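Local coordinates for sugar ABC transporter (Sugar-binding protein) (Bacillus halodurans, PDB 4YO7) that binds myo-inositol in the crystal and is probably the solute-binding component of a sugar ABC transporter, at residues 50-55 with 81-85; 145-149 with 287-291. All coordinates share one frame; numbering follows the deposited sequence.

Contact 1 (50-55 with 81-85)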
loop_
_atom_site.group_PDB
_atom_site.type_symbol
_atom_site.label_atom_id
_atom_site.label_comp_id
_atom_site.label_asym_id
_atom_site.label_seq_id
_atom_site.Cartn_x
_atom_site.Cartn_y
_atom_site.Cartn_z
ATOM N N VAL A 50 2.102 17.624 -5.254
ATOM C CA VAL A 50 2.013 16.231 -4.833
ATOM C C VAL A 50 3.094 15.937 -3.813
ATOM O O VAL A 50 4.251 16.287 -4.031
ATOM C CB VAL A 50 2.190 15.302 -6.028
ATOM C CG1 VAL A 50 2.038 13.824 -5.647
ATOM C CG2 VAL A 50 1.184 15.677 -7.082
ATOM N N SER A 51 2.718 15.310 -2.707
ATOM C CA SER A 51 3.695 14.830 -1.732
ATOM C C SER A 51 3.472 13.354 -1.485
ATOM O O SER A 51 2.503 12.978 -0.834
ATOM C CB SER A 51 3.605 15.605 -0.420
ATOM O OG SER A 51 4.505 15.071 0.563
ATOM N N ILE A 52 4.387 12.533 -2.011
ATOM C CA ILE A 52 4.311 11.097 -1.807
ATOM C C ILE A 52 5.129 10.767 -0.556
ATOM O O ILE A 52 6.110 11.432 -0.284
ATOM C CB ILE A 52 4.802 10.324 -3.051
ATOM C CG1 ILE A 52 4.361 8.860 -2.997
ATOM C CG2 ILE A 52 6.314 10.455 -3.250
ATOM C CD1 ILE A 52 4.423 8.168 -4.341
ATOM N N SER A 53 4.703 9.787 0.233
ATOM C CA SER A 53 5.418 9.482 1.481
ATOM C C SER A 53 6.879 9.110 1.256
ATOM O O SER A 53 7.738 9.548 2.011
ATOM C CB SER A 53 4.721 8.353 2.266
ATOM O OG SER A 53 4.730 7.144 1.544
ATOM N N ASN A 54 7.134 8.296 0.240
ATOM C CA ASN A 54 8.470 7.838 -0.107
ATOM C C ASN A 54 8.353 7.007 -1.364
ATOM O O ASN A 54 7.240 6.699 -1.790
ATOM C CB ASN A 54 9.135 7.060 1.055
ATOM C CG ASN A 54 8.633 5.630 1.211
ATOM O OD1 ASN A 54 7.424 5.337 1.206
ATOM N ND2 ASN A 54 9.572 4.733 1.396
ATOM N N LEU A 55 9.490 6.681 -1.972
ATOM C CA LEU A 55 9.510 5.900 -3.206
ATOM C C LEU A 55 9.905 4.453 -2.935
ATOM O O LEU A 55 10.947 3.972 -3.381
ATOM C CB LEU A 55 10.441 6.562 -4.224
ATOM C CG LEU A 55 9.918 7.938 -4.657
ATOM C CD1 LEU A 55 10.977 8.635 -5.501
ATOM C CD2 LEU A 55 8.621 7.852 -5.427
ATOM N N SER A 81 6.829 15.953 -5.123
ATOM C CA SER A 81 7.710 15.973 -3.965
ATOM C C SER A 81 7.667 14.646 -3.216
ATOM O O SER A 81 6.683 13.916 -3.282
ATOM C CB SER A 81 7.309 17.100 -2.998
ATOM O OG SER A 81 7.408 18.363 -3.651
ATOM N N ASP A 82 8.752 14.363 -2.514
ATOM C CA ASP A 82 8.972 13.105 -1.802
ATOM C C ASP A 82 9.275 13.446 -0.341
ATOM O O ASP A 82 10.240 14.148 -0.057
ATOM C CB ASP A 82 10.144 12.349 -2.457
ATOM C CG ASP A 82 10.539 11.077 -1.737
ATOM O OD1 ASP A 82 9.914 10.662 -0.741
ATOM O OD2 ASP A 82 11.511 10.456 -2.226
ATOM N N ALA A 83 8.441 12.966 0.572
ATOM C CA ALA A 83 8.596 13.280 1.992
ATOM C C ALA A 83 9.687 12.463 2.670
ATOM O O ALA A 83 10.049 12.768 3.798
ATOM C CB ALA A 83 7.290 13.076 2.724
ATOM N N GLN A 84 10.188 11.428 1.992
ATOM C CA GLN A 84 11.260 10.566 2.527
ATOM C C GLN A 84 10.930 10.022 3.920
ATOM O O GLN A 84 11.770 10.028 4.835
ATOM C CB GLN A 84 12.588 11.333 2.542
ATOM C CG GLN A 84 13.000 11.765 1.155
ATOM C CD GLN A 84 14.273 12.622 1.141
ATOM O OE1 GLN A 84 14.298 13.733 1.660
ATOM N NE2 GLN A 84 15.320 12.098 0.555
ATOM N N ASN A 85 9.684 9.594 4.073
ATOM C CA ASN A 85 9.154 9.043 5.326
ATOM C C ASN A 85 9.237 9.957 6.533
ATOM O O ASN A 85 9.206 9.493 7.667
ATOM C CB ASN A 85 9.882 7.733 5.654
ATOM C CG ASN A 85 9.679 6.688 4.594
ATOM O OD1 ASN A 85 8.541 6.344 4.269
ATOM N ND2 ASN A 85 10.778 6.181 4.022
HETATM O O HOH W 1 12.001 7.996 -1.223
#
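Between S81 N and V50 O (2.8 Å), I52 N and S81 O, and A83 N and I52 O, backbone hydrogen bonds tie residues 50-55 to 81-85 as parallel neighbours. Strands 46-52 and 76-82, to which these segments belong, are the first and last strands of a right-handed beta-alpha-beta crossover, with helix 57-70 between them, in the sheet of one lobe of a periplasmic binding protein fold. Pairing continues past the strands, where N85 N donates to S53 O at 2.8 Å in a nearly straight bond (170°). The carboxylate of D82 reaches across to N54 and L55. Its CG stands anti to the backbone N (chi1 175°), which swings the group toward these two residues. OD1 takes the N-H of Q84 at 2.9 Å from above the carboxylate plane, closing an Asx turn, and also lies against N54 CA. OD2 faces L55, 3.8 Å from its CD1, and accepts from a water that in turn accepts from L55 N. With an alanine in place of D82, Q84 N would probably be left without this acceptor and the water without one of its two partners, so that the turn is less firmly held. The S51 side chain lies on the same side of the sheet as that of S81; its OG bonds to Q90 and Q93 of helix 87-100 and passes A83 CB at 4.1 Å.

Contact 2 (145-149 with 287-291)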
loop_
_atom_site.group_PDB
_atom_site.type_symbol
_atom_site.label_atom_id
_atom_site.label_comp_id
_atom_site.label_asym_id
_atom_site.label_seq_id
_atom_site.Cartn_x
_atom_site.Cartn_y
_atom_site.Cartn_z
ATOM N N PHE A 145 -10.700 10.436 -1.574
ATOM C CA PHE A 145 -9.723 9.364 -1.344
ATOM C C PHE A 145 -9.670 8.476 -2.575
ATOM O O PHE A 145 -10.721 8.081 -3.101
ATOM C CB PHE A 145 -10.082 8.502 -0.118
ATOM C CG PHE A 145 -9.131 7.363 0.104
ATOM C CD1 PHE A 145 -7.860 7.608 0.598
ATOM C CD2 PHE A 145 -9.480 6.059 -0.218
ATOM C CE1 PHE A 145 -6.962 6.579 0.772
ATOM C CE2 PHE A 145 -8.575 5.006 -0.008
ATOM C CZ PHE A 145 -7.320 5.271 0.482
ATOM N N VAL A 146 -8.452 8.186 -3.017
ATOM C CA VAL A 146 -8.191 7.260 -4.122
ATOM C C VAL A 146 -7.269 6.166 -3.611
ATOM O O VAL A 146 -6.136 6.433 -3.238
ATOM C CB VAL A 146 -7.545 7.970 -5.332
ATOM C CG1 VAL A 146 -7.272 6.975 -6.428
ATOM C CG2 VAL A 146 -8.468 9.069 -5.839
ATOM N N GLY A 147 -7.774 4.944 -3.563
ATOM C CA GLY A 147 -6.999 3.843 -3.021
ATOM C C GLY A 147 -7.819 2.585 -2.936
ATOM O O GLY A 147 -8.792 2.435 -3.643
ATOM N N SER A 148 -7.404 1.677 -2.055
ATOM C CA SER A 148 -8.032 0.381 -1.936
ATOM C C SER A 148 -8.264 0.064 -0.473
ATOM O O SER A 148 -7.561 0.560 0.401
ATOM C CB SER A 148 -7.155 -0.676 -2.587
ATOM O OG SER A 148 -6.992 -0.393 -3.964
ATOM N N GLU A 149 -9.249 -0.776 -0.210
ATOM C CA GLU A 149 -9.696 -1.015 1.160
ATOM C C GLU A 149 -8.844 -2.089 1.839
ATOM O O GLU A 149 -8.952 -3.271 1.521
ATOM C CB GLU A 149 -11.161 -1.436 1.146
ATOM C CG GLU A 149 -11.742 -1.676 2.531
ATOM C CD GLU A 149 -11.994 -0.377 3.279
ATOM O OE1 GLU A 149 -12.621 0.540 2.692
ATOM O OE2 GLU A 149 -11.567 -0.271 4.454
ATOM N N GLN A 287 -4.360 3.680 -9.067
ATOM C CA GLN A 287 -4.320 4.672 -8.009
ATOM C C GLN A 287 -3.608 5.946 -8.433
ATOM O O GLN A 287 -4.108 7.046 -8.189
ATOM C CB GLN A 287 -3.666 4.093 -6.753
ATOM C CG GLN A 287 -4.504 2.994 -6.108
ATOM C CD GLN A 287 -3.856 2.423 -4.868
ATOM O OE1 GLN A 287 -2.833 2.913 -4.406
ATOM N NE2 GLN A 287 -4.442 1.374 -4.343
ATOM N N GLY A 288 -2.447 5.815 -9.079
ATOM C CA GLY A 288 -1.698 6.990 -9.474
ATOM C C GLY A 288 -2.393 7.810 -10.552
ATOM O O GLY A 288 -2.550 9.021 -10.395
ATOM N N ALA A 289 -2.854 7.164 -11.627
ATOM C CA ALA A 289 -3.540 7.877 -12.711
ATOM C C ALA A 289 -4.824 8.497 -12.220
ATOM O O ALA A 289 -5.126 9.648 -12.536
ATOM C CB ALA A 289 -3.832 6.952 -13.874
ATOM N N THR A 290 -5.572 7.754 -11.414
ATOM C CA THR A 290 -6.851 8.269 -10.940
ATOM C C THR A 290 -6.672 9.440 -9.977
ATOM O O THR A 290 -7.453 10.410 -10.021
ATOM C CB THR A 290 -7.695 7.154 -10.281
ATOM O OG1 THR A 290 -7.905 6.094 -11.225
ATOM C CG2 THR A 290 -9.051 7.677 -9.874
ATOM N N SER A 291 -5.647 9.391 -9.129
ATOM C CA SER A 291 -5.390 10.510 -8.214
ATOM C C SER A 291 -5.145 11.799 -9.001
ATOM O O SER A 291 -5.656 12.858 -8.661
ATOM C CB SER A 291 -4.181 10.217 -7.316
ATOM O OG SER A 291 -4.468 9.174 -6.418
#
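V146 has CG1 anti to its backbone N (chi1 179°), a setting that directs this methyl at the helix, while Q287, with CG anti to the carbonyl carbon and the chain extended beyond it, runs out past G147 to S148. CG1 of V146 lies 3.6 Å from Q287 O and 3.9 Å from T290 CB, and so rests against one turn of helix. CB of the same valine approaches S291 OG to 3.5 Å. That hydroxyl is turned back on its own helix and donates to Q287 O at 2.8 Å; the backbone S291 N reaches the same oxygen from the opposite face of its carbonyl plane. Two donors thus occupy the carbonyl beside the valine methyl, which meets a polar group already satisfied within the helix. The contact is the packing of a helix on a parallel beta-sheet in an alpha/beta lobe: helix 284-299 lies against strand 144-147, the two short segments running nearly antiparallel at 159° with their axes 7.9 Å apart. Further along, the amide of Q287 passes over G147, its NE2 3.8 Å from G147 CA. A CB on G147 would point away from the helix and collide with the ring of F145. The amide ends in a weak hydrogen bond from NE2 to S148 OG, 3.1 Å long and bent to 133°. Stronger partners hold both groups: S148 OG bonds to I309 O, while Q287 NE2 donates to Q282 OE1 and Q287 OE1 accepts from N133 ND2, two residues that line the myo-inositol pocket.

In the fold
Both contacts belong to the six-stranded parallel sheet of one lobe, with centres 16 Å apart and nearest atoms about 7 Å apart, so they do not touch. Contact 1 joins an outermost strand, 76-82, to its neighbour 46-52; contact 2 lies three strands further across, where helix 284-299 packs on strand 144-147. Helix 57-70 is touched by both: its M62 meets I52 of contact 1 and Q287 of contact 2. The bound myo-inositol is near each: about 5 Å from the side chain of N54 and about 6 Å from that of Q287. Neither residue lines the pocket itself, but N54 touches the pocket residue R134.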